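Local atomic coordinates of yeast Cdc13 OB4 (Candida glabrata, PDB entry 3RMH), a protein that forms dimers through this C-terminal OB-fold domain of the telomere protein Cdc13, which as a whole probably binds telomeric DNA. Residues K50-L55 with V65-V70; V31-I36 with T99-V104; N20-L25 with I115-I120; H24-I29 with V104-S109. The protein carries 2 engineered substitutions. All blocks are in the same frame, centred on the assembly; numbering follows the deposited sequence.

Interaction 1: residues K50-L55 with V65-V70; sequences KVVNEL and VDILEV
Val51 and Leu68 form an antiparallel hydrogen-bonded pair, in strands 50-52 and 68-70 whose N-to-C directions are 142° apart. Val51 N bonds to Leu68 O at 3.0 Å, and Leu68 N to Val51 O at 2.9 Å. Lys50 and Glu69 make the adjoining non-hydrogen-bonded pair. Their side chains lie side by side and point the same way, but Lys50 NZ stays 4.1 Å from Glu69 OE2, too far for a salt bridge. The aliphatic part of Lys50 instead crosses Ile67, whose CG2 lies 3.7 Å from Lys50 CB. The pairing joins strands 46-52 and 68-73 of the OB-fold sheet. On the face of Val51 and Leu68, Val51 CG2 packs 3.7 Å from Leu68 CB. Helix 16-19 covers this face through Ile16. Val52 CG1 lies alongside Ile67 CG1 at 3.8 Å, and Val62 touches both residues. Beyond the last bridge the strands part, and a water takes over. It accepts from Asn53 N and donates to Asp66 O at 2.7 Å from that oxygen. Ile67 also packs on Ile114 of the second subunit.

Interaction 2: residues V31-I36 with T99-V104; sequences VLNVYI and TSRLRV
Thr99 CG2 sits over one face of the Tyr35 ring, 3.5 Å from its centroid and 15° off the ring normal, in a CH-pi contact. On the same side of the sheet, Arg101 runs extended from CG to NE, with CG anti to its backbone N (chi1 179°). Asn33 OD1 meets the start of this chain, 3.2 Å from Arg101 CB. Val31 CG1 meets its far part, 3.3 Å from Arg101 NE. The other side of the sheet is mostly apolar, with the Ser100 hydroxyl among aliphatic side chains. There Leu32 CD1 reaches Val104 CG2 at 3.7 Å. Four backbone hydrogen bonds set this register. Leu32 pairs with Leu102 in both directions, and Val34 with Ser100 likewise. The Leu32 N to Leu102 O bond is 2.8 Å long and almost straight, at 177°. Strands 28-42 and 99-108 are thereby joined in the OB-fold barrel. Helix 124-134 touches Thr99 and Ser100, and helix 16-19 touches Leu32 and Val34. Arg103 turns its guanidinium to a salt bridge with Glu121. The backbone thus supplies the directional bonds between the strands, while the side chains across the contact add mainly dispersion contacts on both sides of the sheet.

Interaction 3: residues N20-L25 with I115-I120; sequences NHLQHL and IRWSPI
Leu22 and Trp117 make one of two apolar contacts between this loop and strand 115-119. Leu22 CD1 comes up to the edge of the indole, near its plane, and lies 4.1 Å from Trp117 CZ2. The side chains cross at about a right angle. In the second contact Leu25 and Ile115 lie alongside each other but point opposite ways, with Leu25 CD2 4.0 Å from Ile115 CG1. Ile115 CG1 is anti to its carbonyl carbon (chi1 -75°), and the chain beyond it ends among the loop carbonyls. Ile115 CD1 is 3.4 Å from Gln23 O and 3.6 Å from Leu22 O.

The polar link is indirect. A water donates to Leu22 O at 2.8 Å and accepts a weak bond from Trp117 NE1 at 3.3 Å. It thus ties the loop backbone to the indole. Asn20 OD1 lies obliquely to the same ring, 4.4 Å from Trp117 NE1. The amide of Asn20 is held from its other end, where ND2 bonds to the carbonyls of Val65 and Ile67.

The second subunit adds further contacts. His21 NE2 bonds to His21 NE2 of that subunit, and Tyr61 of the second subunit packs on Gln23 and Ile115. The arrangement is that of an OB-fold dimer interface, where the loop between helix 16-19 and strand 28-42 packs on strand 115-119 and takes part in dimerization.

Interaction 4: residues H24-I29 with V104-S109; sequences HLTPKI and VFQRPS
The side-chain amide of Gln106 is gripped by the loop: Thr26 N and Thr26 OG1 reach its OE1 from opposite faces of the amide plane. The bond from Thr26 N is 2.7 Å long and nearly straight at 171°; that from Thr26 OG1 to Gln106 OE1 is 3.0 Å. On the other branch Gln106 NE2 donates to His24 O at 3.2 Å, from above the carbonyl plane and with a bent angle of 139°. Three bonds therefore fix the rotation of this buried amide. Gln106 CG is anti to the carbonyl carbon (chi1 -66°), and the chain continues extended toward the loop. Thr26 OG1 also bonds to Tyr30 OH.

Leu25 turns its other methyl to the strand here: CD1 packs 3.5 Å from Pro108 CB. Tyr61 of the second subunit packs on both residues. On strand 28-42 itself, Ile29 CA makes a CA-H...O contact with Val104 O at 3.4 Å. Two waters bridge the backbones where they stand apart. One water accepts from Gln106 N at 2.8 Å and lies near the carbonyls of Thr26 and Lys28. Another donates to Gln106 O and, weakly, to Thr26 O. Here the loop before strand 28-42 stands off from the end of strand 99-108 in the OB fold, and a buried glutamine with bridging waters joins them.

Overall arrangement
All four contacts lie in one OB-fold domain and reach the same sheet. Along the chain, interaction 1 is nested inside the loop closed by interaction 2, and interaction 2 inside those closed by interactions 3 and 4. Interactions 2 and 4 both use strands 28-42 and 99-108 and share Val104; their centres are about 16 Å apart. Interactions 3 and 4 share His24 and Leu25, with centres about 5 Å apart. Interaction 1 adjoins interaction 2 through neighbouring strands 46-52 and 28-42, centres about 9 Å apart. It meets interaction 3 through Asn20. Interactions 1, 3 and 4 touch the second subunit, so the barrel and the dimer interface share residues.

Interaction 1: residues K50-L55 with V65-V70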
loop_
_atom_site.group_PDB
_atom_site.type_symbol
_atom_site.label_atom_id
_atom_site.label_comp_id
_atom_site.label_asym_id
_atom_site.label_seq_id
_atom_site.Cartn_x
_atom_site.Cartn_y
_atom_site.Cartn_z
ATOM N N LYS B 50 2.385 -4.318 7.125
ATOM C CA LYS B 50 0.941 -4.095 7.054
ATOM C C LYS B 50 0.274 -4.544 8.353
ATOM O O LYS B 50 0.516 -5.650 8.822
ATOM C CB LYS B 50 0.323 -4.847 5.863
ATOM C CG LYS B 50 0.772 -4.300 4.483
ATOM C CD LYS B 50 -0.046 -4.895 3.339
ATOM C CE LYS B 50 0.423 -4.383 1.969
ATOM N NZ LYS B 50 1.734 -4.976 1.564
ATOM N N VAL B 51 -0.560 -3.679 8.919
ATOM C CA VAL B 51 -1.238 -3.977 10.181
ATOM C C VAL B 51 -2.737 -3.726 10.090
ATOM O O VAL B 51 -3.190 -2.875 9.315
ATOM C CB VAL B 51 -0.655 -3.146 11.361
ATOM C CG1 VAL B 51 0.850 -3.364 11.494
ATOM C CG2 VAL B 51 -0.955 -1.645 11.182
ATOM N N VAL B 52 -3.487 -4.480 10.889
ATOM C CA VAL B 52 -4.947 -4.401 10.982
ATOM C C VAL B 52 -5.386 -4.427 12.448
ATOM O O VAL B 52 -4.663 -4.937 13.300
ATOM C CB VAL B 52 -5.622 -5.574 10.240
ATOM C CG1 VAL B 52 -5.157 -5.605 8.792
ATOM C CG2 VAL B 52 -5.320 -6.918 10.941
ATOM N N ASN B 53 -6.562 -3.879 12.745
ATOM C CA ASN B 53 -7.066 -3.881 14.110
ATOM C C ASN B 53 -7.543 -5.280 14.543
ATOM O O ASN B 53 -7.358 -5.675 15.692
ATOM C CB ASN B 53 -8.178 -2.831 14.300
ATOM C CG ASN B 53 -7.666 -1.383 14.201
ATOM O OD1 ASN B 53 -8.102 -0.617 13.338
ATOM N ND2 ASN B 53 -6.760 -1.003 15.095
ATOM N N GLU B 54 -8.150 -6.024 13.620
ATOM C CA GLU B 54 -8.647 -7.380 13.906
ATOM C C GLU B 54 -8.342 -8.336 12.754
ATOM O O GLU B 54 -8.404 -7.951 11.590
ATOM C CB GLU B 54 -10.158 -7.344 14.130
ATOM C CG GLU B 54 -10.593 -6.525 15.321
ATOM C CD GLU B 54 -10.249 -7.191 16.641
ATOM O OE1 GLU B 54 -10.192 -8.443 16.680
ATOM O OE2 GLU B 54 -10.033 -6.461 17.635
ATOM N N LEU B 55 -8.014 -9.582 13.068
ATOM C CA LEU B 55 -7.868 -10.572 12.015
ATOM C C LEU B 55 -9.259 -10.866 11.460
ATOM O O LEU B 55 -10.236 -10.850 12.199
ATOM C CB LEU B 55 -7.192 -11.834 12.548
ATOM C CG LEU B 55 -5.766 -11.603 13.053
ATOM C CD1 LEU B 55 -5.230 -12.833 13.778
ATOM C CD2 LEU B 55 -4.858 -11.209 11.890
ATOM N N VAL B 65 -8.680 -0.388 2.889
ATOM C CA VAL B 65 -8.790 0.755 3.793
ATOM C C VAL B 65 -8.600 0.349 5.252
ATOM O O VAL B 65 -8.328 1.196 6.101
ATOM C CB VAL B 65 -10.112 1.471 3.611
ATOM N N ASP B 66 -8.736 -0.940 5.543
ATOM C CA ASP B 66 -8.592 -1.412 6.925
ATOM C C ASP B 66 -7.164 -1.821 7.258
ATOM O O ASP B 66 -6.896 -2.332 8.347
ATOM C CB ASP B 66 -9.531 -2.581 7.204
ATOM C CG ASP B 66 -10.944 -2.132 7.511
ATOM O OD1 ASP B 66 -11.150 -0.916 7.727
ATOM O OD2 ASP B 66 -11.840 -3.004 7.551
ATOM N N ILE B 67 -6.259 -1.591 6.313
ATOM C CA ILE B 67 -4.861 -1.947 6.469
ATOM C C ILE B 67 -4.003 -0.691 6.510
ATOM O O ILE B 67 -4.096 0.149 5.624
ATOM C CB ILE B 67 -4.397 -2.821 5.289
ATOM C CG1 ILE B 67 -5.149 -4.168 5.308
ATOM C CG2 ILE B 67 -2.888 -3.065 5.357
ATOM C CD1 ILE B 67 -5.047 -4.940 3.983
ATOM N N LEU B 68 -3.166 -0.568 7.537
ATOM C CA LEU B 68 -2.225 0.540 7.611
ATOM C C LEU B 68 -0.873 0.015 7.158
ATOM O O LEU B 68 -0.381 -0.999 7.665
ATOM C CB LEU B 68 -2.151 1.098 9.038
ATOM C CG LEU B 68 -1.561 2.518 9.144
ATOM C CD1 LEU B 68 -2.586 3.548 8.653
ATOM C CD2 LEU B 68 -1.169 2.837 10.575
ATOM N N GLU B 69 -0.290 0.671 6.163
ATOM C CA GLU B 69 1.050 0.320 5.723
ATOM C C GLU B 69 2.077 1.202 6.417
ATOM O O GLU B 69 2.103 2.420 6.243
ATOM C CB GLU B 69 1.187 0.399 4.192
ATOM C CG GLU B 69 2.519 -0.147 3.685
ATOM C CD GLU B 69 2.502 -0.508 2.199
ATOM O OE1 GLU B 69 1.551 -0.109 1.488
ATOM O OE2 GLU B 69 3.442 -1.203 1.750
ATOM N N VAL B 70 2.918 0.570 7.218
ATOM C CA VAL B 70 3.898 1.259 8.049
ATOM C C VAL B 70 5.281 1.084 7.438
ATOM O O VAL B 70 5.733 -0.034 7.237
ATOM C CB VAL B 70 3.916 0.654 9.462
ATOM C CG1 VAL B 70 5.005 1.293 10.317
ATOM C CG2 VAL B 70 2.550 0.810 10.117
HETATM O O HOH W 1 -8.272 -2.647 10.656
#

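Interaction 2: residues V31-I36 with T99-V104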
loop_
_atom_site.group_PDB
_atom_site.type_symbol
_atom_site.label_atom_id
_atom_site.label_comp_id
_atom_site.label_asym_id
_atom_site.label_seq_id
_atom_site.Cartn_x
_atom_site.Cartn_y
_atom_site.Cartn_z
ATOM N N VAL B 31 -1.087 5.702 19.051
ATOM C CA VAL B 31 -0.655 4.462 19.653
ATOM C C VAL B 31 -1.590 3.376 19.154
ATOM O O VAL B 31 -2.805 3.468 19.318
ATOM C CB VAL B 31 -0.693 4.553 21.181
ATOM C CG1 VAL B 31 -0.219 3.236 21.805
ATOM C CG2 VAL B 31 0.160 5.729 21.660
ATOM N N LEU B 32 -1.022 2.345 18.542
ATOM C CA LEU B 32 -1.823 1.273 17.990
ATOM C C LEU B 32 -1.439 -0.053 18.621
ATOM O O LEU B 32 -0.258 -0.325 18.808
ATOM C CB LEU B 32 -1.565 1.158 16.490
ATOM C CG LEU B 32 -1.797 2.418 15.665
ATOM C CD1 LEU B 32 -1.439 2.134 14.226
ATOM C CD2 LEU B 32 -3.249 2.859 15.801
ATOM N N ASN B 33 -2.441 -0.854 18.963
ATOM C CA ASN B 33 -2.226 -2.259 19.292
ATOM C C ASN B 33 -2.866 -3.089 18.200
ATOM O O ASN B 33 -4.091 -3.223 18.148
ATOM C CB ASN B 33 -2.807 -2.596 20.678
ATOM C CG ASN B 33 -2.016 -1.959 21.795
ATOM O OD1 ASN B 33 -0.935 -2.435 22.153
ATOM N ND2 ASN B 33 -2.535 -0.863 22.342
ATOM N N VAL B 34 -2.040 -3.619 17.301
ATOM C CA VAL B 34 -2.554 -4.131 16.044
ATOM C C VAL B 34 -1.866 -5.406 15.626
ATOM O O VAL B 34 -0.783 -5.714 16.118
ATOM C CB VAL B 34 -2.407 -3.071 14.929
ATOM C CG1 VAL B 34 -3.396 -1.951 15.161
ATOM C CG2 VAL B 34 -0.978 -2.518 14.900
ATOM N N TYR B 35 -2.501 -6.143 14.718
ATOM C CA TYR B 35 -1.927 -7.379 14.191
ATOM C C TYR B 35 -1.051 -7.091 13.007
ATOM O O TYR B 35 -1.489 -6.423 12.076
ATOM C CB TYR B 35 -3.025 -8.328 13.737
ATOM C CG TYR B 35 -3.841 -8.862 14.878
ATOM C CD1 TYR B 35 -3.460 -10.022 15.536
ATOM C CD2 TYR B 35 -4.977 -8.202 15.310
ATOM C CE1 TYR B 35 -4.201 -10.524 16.591
ATOM C CE2 TYR B 35 -5.725 -8.694 16.373
ATOM C CZ TYR B 35 -5.331 -9.856 17.002
ATOM O OH TYR B 35 -6.073 -10.349 18.055
ATOM N N ILE B 36 0.168 -7.613 13.019
ATOM C CA ILE B 36 1.026 -7.525 11.828
ATOM C C ILE B 36 0.646 -8.669 10.910
ATOM O O ILE B 36 0.744 -9.827 11.299
ATOM C CB ILE B 36 2.516 -7.649 12.211
ATOM C CG1 ILE B 36 2.941 -6.440 13.059
ATOM C CG2 ILE B 36 3.369 -7.833 10.953
ATOM C CD1 ILE B 36 4.339 -6.499 13.616
ATOM N N THR B 99 -0.553 -9.540 17.903
ATOM C CA THR B 99 -0.580 -8.090 18.161
ATOM C C THR B 99 0.758 -7.548 18.639
ATOM O O THR B 99 1.433 -8.180 19.445
ATOM C CB THR B 99 -1.623 -7.700 19.229
ATOM O OG1 THR B 99 -1.309 -8.350 20.467
ATOM C CG2 THR B 99 -3.018 -8.098 18.797
ATOM N N SER B 100 1.116 -6.355 18.159
ATOM C CA SER B 100 2.258 -5.611 18.655
ATOM C C SER B 100 1.773 -4.193 18.901
ATOM O O SER B 100 0.815 -3.743 18.279
ATOM C CB SER B 100 3.397 -5.582 17.619
ATOM O OG SER B 100 3.987 -6.861 17.458
ATOM N N ARG B 101 2.420 -3.487 19.814
ATOM C CA ARG B 101 2.087 -2.088 20.031
ATOM C C ARG B 101 3.066 -1.243 19.250
ATOM O O ARG B 101 4.282 -1.406 19.389
ATOM C CB ARG B 101 2.164 -1.745 21.516
ATOM C CG ARG B 101 1.860 -0.274 21.833
ATOM C CD ARG B 101 1.729 -0.074 23.341
ATOM N NE ARG B 101 1.658 1.335 23.729
ATOM C CZ ARG B 101 2.703 2.157 23.776
ATOM N NH1 ARG B 101 3.913 1.721 23.445
ATOM N NH2 ARG B 101 2.541 3.419 24.150
ATOM N N LEU B 102 2.531 -0.351 18.414
ATOM C CA LEU B 102 3.344 0.538 17.603
ATOM C C LEU B 102 2.894 1.963 17.884
ATOM O O LEU B 102 1.741 2.199 18.250
ATOM C CB LEU B 102 3.117 0.265 16.121
ATOM C CG LEU B 102 3.463 -1.129 15.611
ATOM C CD1 LEU B 102 2.978 -1.276 14.183
ATOM C CD2 LEU B 102 4.954 -1.336 15.708
ATOM N N ARG B 103 3.803 2.903 17.700
ATOM C CA ARG B 103 3.456 4.303 17.801
ATOM C C ARG B 103 3.809 4.886 16.448
ATOM O O ARG B 103 4.971 4.837 16.044
ATOM C CB ARG B 103 4.265 4.980 18.904
ATOM C CG ARG B 103 3.862 4.530 20.302
ATOM C CD ARG B 103 4.571 5.346 21.394
ATOM N NE ARG B 103 6.009 5.088 21.435
ATOM C CZ ARG B 103 6.945 6.027 21.317
ATOM N NH1 ARG B 103 6.603 7.299 21.154
ATOM N NH2 ARG B 103 8.227 5.694 21.367
ATOM N N VAL B 104 2.812 5.413 15.740
ATOM C CA VAL B 104 3.025 5.822 14.355
ATOM C C VAL B 104 2.671 7.299 14.123
ATOM O O VAL B 104 1.919 7.892 14.889
ATOM C CB VAL B 104 2.252 4.922 13.357
ATOM C CG1 VAL B 104 2.651 3.448 13.541
ATOM C CG2 VAL B 104 0.744 5.075 13.528
#

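Interaction 3: residues N20-L25 with I115-I120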
loop_
_atom_site.group_PDB
_atom_site.type_symbol
_atom_site.label_atom_id
_atom_site.label_comp_id
_atom_site.label_asym_id
_atom_site.label_seq_id
_atom_site.Cartn_x
_atom_site.Cartn_y
_atom_site.Cartn_z
ATOM N N ASN B 20 -6.327 6.178 7.571
ATOM C CA ASN B 20 -6.034 6.152 6.134
ATOM C C ASN B 20 -6.722 7.255 5.362
ATOM O O ASN B 20 -6.374 7.521 4.211
ATOM C CB ASN B 20 -6.406 4.799 5.520
ATOM C CG ASN B 20 -5.329 3.763 5.726
ATOM O OD1 ASN B 20 -4.136 4.079 5.682
ATOM N ND2 ASN B 20 -5.741 2.517 5.959
ATOM N N HIS B 21 -7.709 7.887 5.983
ATOM C CA HIS B 21 -8.428 8.974 5.309
ATOM C C HIS B 21 -7.863 10.358 5.613
ATOM O O HIS B 21 -8.201 11.329 4.930
ATOM C CB HIS B 21 -9.923 8.926 5.625
ATOM C CG HIS B 21 -10.680 7.958 4.763
ATOM N ND1 HIS B 21 -11.332 8.344 3.623
ATOM C CD2 HIS B 21 -10.839 6.616 4.874
ATOM C CE1 HIS B 21 -11.890 7.275 3.061
ATOM N NE2 HIS B 21 -11.608 6.227 3.795
ATOM N N LEU B 22 -7.009 10.450 6.628
ATOM C CA LEU B 22 -6.473 11.753 7.040
ATOM C C LEU B 22 -5.706 12.398 5.890
ATOM O O LEU B 22 -4.657 11.903 5.472
ATOM C CB LEU B 22 -5.578 11.615 8.271
ATOM C CG LEU B 22 -6.266 11.309 9.605
ATOM C CD1 LEU B 22 -5.220 10.987 10.659
ATOM C CD2 LEU B 22 -7.141 12.469 10.066
ATOM N N GLN B 23 -6.254 13.502 5.392
ATOM C CA GLN B 23 -5.748 14.199 4.214
ATOM C C GLN B 23 -4.575 15.123 4.530
ATOM O O GLN B 23 -3.683 15.322 3.707
ATOM C CB GLN B 23 -6.876 15.023 3.591
ATOM C CG GLN B 23 -6.479 15.761 2.323
ATOM C CD GLN B 23 -7.304 15.336 1.122
ATOM O OE1 GLN B 23 -8.415 14.825 1.269
ATOM N NE2 GLN B 23 -6.762 15.543 -0.076
ATOM N N HIS B 24 -4.579 15.692 5.725
ATOM C CA HIS B 24 -3.553 16.662 6.078
ATOM C C HIS B 24 -2.619 16.078 7.122
ATOM O O HIS B 24 -3.032 15.265 7.951
ATOM C CB HIS B 24 -4.196 17.946 6.606
ATOM C CG HIS B 24 -5.000 17.746 7.851
ATOM N ND1 HIS B 24 -6.019 16.823 7.943
ATOM C CD2 HIS B 24 -4.935 18.355 9.063
ATOM C CE1 HIS B 24 -6.544 16.867 9.156
ATOM N NE2 HIS B 24 -5.907 17.787 9.852
ATOM N N LEU B 25 -1.357 16.488 7.074
ATOM C CA LEU B 25 -0.407 16.095 8.098
ATOM C C LEU B 25 -0.902 16.572 9.449
ATOM O O LEU B 25 -1.086 17.769 9.658
ATOM C CB LEU B 25 0.964 16.707 7.824
ATOM C CG LEU B 25 1.676 16.203 6.578
ATOM C CD1 LEU B 25 3.092 16.744 6.554
ATOM C CD2 LEU B 25 1.675 14.682 6.564
ATOM N N ILE B 115 1.094 10.497 1.566
ATOM C CA ILE B 115 1.330 10.403 3.002
ATOM C C ILE B 115 1.724 8.964 3.325
ATOM O O ILE B 115 1.074 8.024 2.881
ATOM C CB ILE B 115 0.095 10.826 3.813
ATOM C CG1 ILE B 115 -0.038 12.348 3.782
ATOM C CG2 ILE B 115 0.210 10.339 5.273
ATOM C CD1 ILE B 115 -1.373 12.856 4.280
ATOM N N ARG B 116 2.806 8.791 4.071
ATOM C CA ARG B 116 3.171 7.448 4.518
ATOM C C ARG B 116 3.268 7.421 6.032
ATOM O O ARG B 116 3.818 8.337 6.635
ATOM C CB ARG B 116 4.497 6.997 3.897
ATOM C CG ARG B 116 4.417 6.733 2.398
ATOM C CD ARG B 116 5.781 6.401 1.820
ATOM N NE ARG B 116 5.726 6.168 0.374
ATOM C CZ ARG B 116 5.671 7.135 -0.538
ATOM N NH1 ARG B 116 5.648 8.406 -0.158
ATOM N NH2 ARG B 116 5.626 6.837 -1.833
ATOM N N TRP B 117 2.725 6.370 6.633
ATOM C CA TRP B 117 2.781 6.177 8.074
ATOM C C TRP B 117 4.100 5.499 8.440
ATOM O O TRP B 117 4.582 4.603 7.732
ATOM C CB TRP B 117 1.574 5.337 8.529
ATOM C CG TRP B 117 0.311 6.138 8.420
ATOM C CD1 TRP B 117 -0.498 6.264 7.317
ATOM C CD2 TRP B 117 -0.257 6.985 9.439
ATOM N NE1 TRP B 117 -1.546 7.123 7.600
ATOM C CE2 TRP B 117 -1.418 7.576 8.869
ATOM C CE3 TRP B 117 0.100 7.287 10.747
ATOM C CZ2 TRP B 117 -2.227 8.449 9.613
ATOM C CZ3 TRP B 117 -0.699 8.166 11.464
ATOM C CH2 TRP B 117 -1.854 8.727 10.902
ATOM N N SER B 118 4.679 5.924 9.553
ATOM C CA SER B 118 6.004 5.471 9.940
ATOM C C SER B 118 5.986 5.270 11.445
ATOM O O SER B 118 5.264 5.974 12.136
ATOM C CB SER B 118 7.015 6.562 9.582
ATOM O OG SER B 118 8.325 6.044 9.492
ATOM N N PRO B 119 6.771 4.312 11.957
ATOM C CA PRO B 119 6.786 4.068 13.399
ATOM C C PRO B 119 7.907 4.803 14.130
ATOM O O PRO B 119 8.933 5.138 13.540
ATOM C CB PRO B 119 7.011 2.556 13.482
ATOM C CG PRO B 119 7.897 2.263 12.303
ATOM C CD PRO B 119 7.499 3.267 11.212
ATOM N N ILE B 120 7.719 5.021 15.426
ATOM C CA ILE B 120 8.688 5.754 16.227
ATOM C C ILE B 120 9.407 4.851 17.212
ATOM O O ILE B 120 8.761 4.131 17.955
ATOM C CB ILE B 120 7.982 6.841 17.049
ATOM C CG1 ILE B 120 7.300 7.835 16.111
ATOM C CG2 ILE B 120 8.975 7.535 17.981
ATOM C CD1 ILE B 120 6.190 8.617 16.765
HETATM O O HOH W 2 -3.250 9.656 6.376
#

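Interaction 4: residues H24-I29 with V104-S109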
loop_
_atom_site.group_PDB
_atom_site.type_symbol
_atom_site.label_atom_id
_atom_site.label_comp_id
_atom_site.label_asym_id
_atom_site.label_seq_id
_atom_site.Cartn_x
_atom_site.Cartn_y
_atom_site.Cartn_z
ATOM N N HIS B 24 -4.579 15.692 5.725
ATOM C CA HIS B 24 -3.553 16.662 6.078
ATOM C C HIS B 24 -2.619 16.078 7.122
ATOM O O HIS B 24 -3.032 15.265 7.951
ATOM C CB HIS B 24 -4.196 17.946 6.606
ATOM C CG HIS B 24 -5.000 17.746 7.851
ATOM N ND1 HIS B 24 -6.019 16.823 7.943
ATOM C CD2 HIS B 24 -4.935 18.355 9.063
ATOM C CE1 HIS B 24 -6.544 16.867 9.156
ATOM N NE2 HIS B 24 -5.907 17.787 9.852
ATOM N N LEU B 25 -1.357 16.488 7.074
ATOM C CA LEU B 25 -0.407 16.095 8.098
ATOM C C LEU B 25 -0.902 16.572 9.449
ATOM O O LEU B 25 -1.086 17.769 9.658
ATOM C CB LEU B 25 0.964 16.707 7.824
ATOM C CG LEU B 25 1.676 16.203 6.578
ATOM C CD1 LEU B 25 3.092 16.744 6.554
ATOM C CD2 LEU B 25 1.675 14.682 6.564
ATOM N N THR B 26 -1.134 15.635 10.361
ATOM C CA THR B 26 -1.461 16.010 11.717
ATOM C C THR B 26 -0.169 15.969 12.510
ATOM O O THR B 26 0.821 15.340 12.100
ATOM C CB THR B 26 -2.520 15.080 12.376
ATOM O OG1 THR B 26 -1.960 13.776 12.627
ATOM C CG2 THR B 26 -3.761 14.964 11.499
ATOM N N PRO B 27 -0.188 16.644 13.643
ATOM C CA PRO B 27 0.947 16.685 14.545
ATOM C C PRO B 27 0.641 15.764 15.710
ATOM O O PRO B 27 0.733 16.164 16.870
ATOM C CB PRO B 27 1.162 18.089 15.034
ATOM N N LYS B 28 0.266 14.527 15.389
ATOM C CA LYS B 28 -0.100 13.555 16.403
ATOM C C LYS B 28 0.638 12.236 16.209
ATOM O O LYS B 28 1.022 11.874 15.096
ATOM C CB LYS B 28 -1.615 13.302 16.396
ATOM C CG LYS B 28 -2.458 14.437 16.968
ATOM C CD LYS B 28 -3.941 14.178 16.755
ATOM C CE LYS B 28 -4.808 15.248 17.422
ATOM N NZ LYS B 28 -4.653 16.597 16.796
ATOM N N ILE B 29 0.828 11.538 17.317
ATOM C CA ILE B 29 1.389 10.203 17.309
ATOM C C ILE B 29 0.279 9.313 17.813
ATOM O O ILE B 29 -0.315 9.588 18.862
ATOM C CB ILE B 29 2.602 10.115 18.244
ATOM C CG1 ILE B 29 3.745 10.956 17.672
ATOM C CG2 ILE B 29 3.055 8.662 18.410
ATOM C CD1 ILE B 29 4.799 11.320 18.714
ATOM N N VAL B 104 2.812 5.413 15.740
ATOM C CA VAL B 104 3.025 5.822 14.355
ATOM C C VAL B 104 2.671 7.299 14.123
ATOM O O VAL B 104 1.919 7.892 14.889
ATOM C CB VAL B 104 2.252 4.922 13.357
ATOM C CG1 VAL B 104 2.651 3.448 13.541
ATOM C CG2 VAL B 104 0.744 5.075 13.528
ATOM N N PHE B 105 3.229 7.869 13.057
ATOM C CA PHE B 105 2.941 9.240 12.665
ATOM C C PHE B 105 2.982 9.349 11.138
ATOM O O PHE B 105 3.524 8.468 10.459
ATOM C CB PHE B 105 3.928 10.222 13.332
ATOM C CG PHE B 105 5.321 10.158 12.769
ATOM C CD1 PHE B 105 5.794 11.166 11.935
ATOM C CD2 PHE B 105 6.140 9.081 13.035
ATOM C CE1 PHE B 105 7.072 11.096 11.403
ATOM C CE2 PHE B 105 7.413 9.003 12.497
ATOM C CZ PHE B 105 7.881 10.006 11.692
ATOM N N GLN B 106 2.391 10.412 10.603
ATOM C CA GLN B 106 2.414 10.668 9.160
ATOM C C GLN B 106 3.719 11.302 8.736
ATOM O O GLN B 106 4.072 12.408 9.176
ATOM C CB GLN B 106 1.285 11.602 8.730
ATOM C CG GLN B 106 -0.111 11.050 8.879
ATOM C CD GLN B 106 -1.127 12.151 9.052
ATOM O OE1 GLN B 106 -1.003 12.978 9.951
ATOM N NE2 GLN B 106 -2.131 12.175 8.191
ATOM N N ARG B 107 4.429 10.619 7.855
ATOM C CA ARG B 107 5.654 11.178 7.314
ATOM C C ARG B 107 5.389 11.675 5.888
ATOM O O ARG B 107 4.920 10.923 5.025
ATOM C CB ARG B 107 6.771 10.138 7.327
ATOM C CG ARG B 107 8.100 10.661 6.842
ATOM C CD ARG B 107 9.150 9.572 6.870
ATOM N NE ARG B 107 9.352 9.052 8.218
ATOM C CZ ARG B 107 10.209 9.569 9.094
ATOM N NH1 ARG B 107 10.943 10.622 8.759
ATOM N NH2 ARG B 107 10.337 9.033 10.302
ATOM N N PRO B 108 5.666 12.953 5.643
ATOM C CA PRO B 108 5.497 13.523 4.305
ATOM C C PRO B 108 6.713 13.217 3.443
ATOM O O PRO B 108 7.832 13.190 3.958
ATOM C CB PRO B 108 5.446 15.022 4.587
ATOM C CG PRO B 108 6.367 15.183 5.754
ATOM C CD PRO B 108 6.197 13.939 6.602
ATOM N N SER B 109 6.503 12.997 2.150
ATOM C CA SER B 109 7.614 12.776 1.235
ATOM C C SER B 109 7.858 14.012 0.376
ATOM O O SER B 109 7.047 14.939 0.369
ATOM C CB SER B 109 7.351 11.549 0.362
ATOM O OG SER B 109 6.054 11.597 -0.201
HETATM O O HOH W 3 1.092 12.285 12.219
HETATM O O HOH W 4 3.655 14.848 10.473
#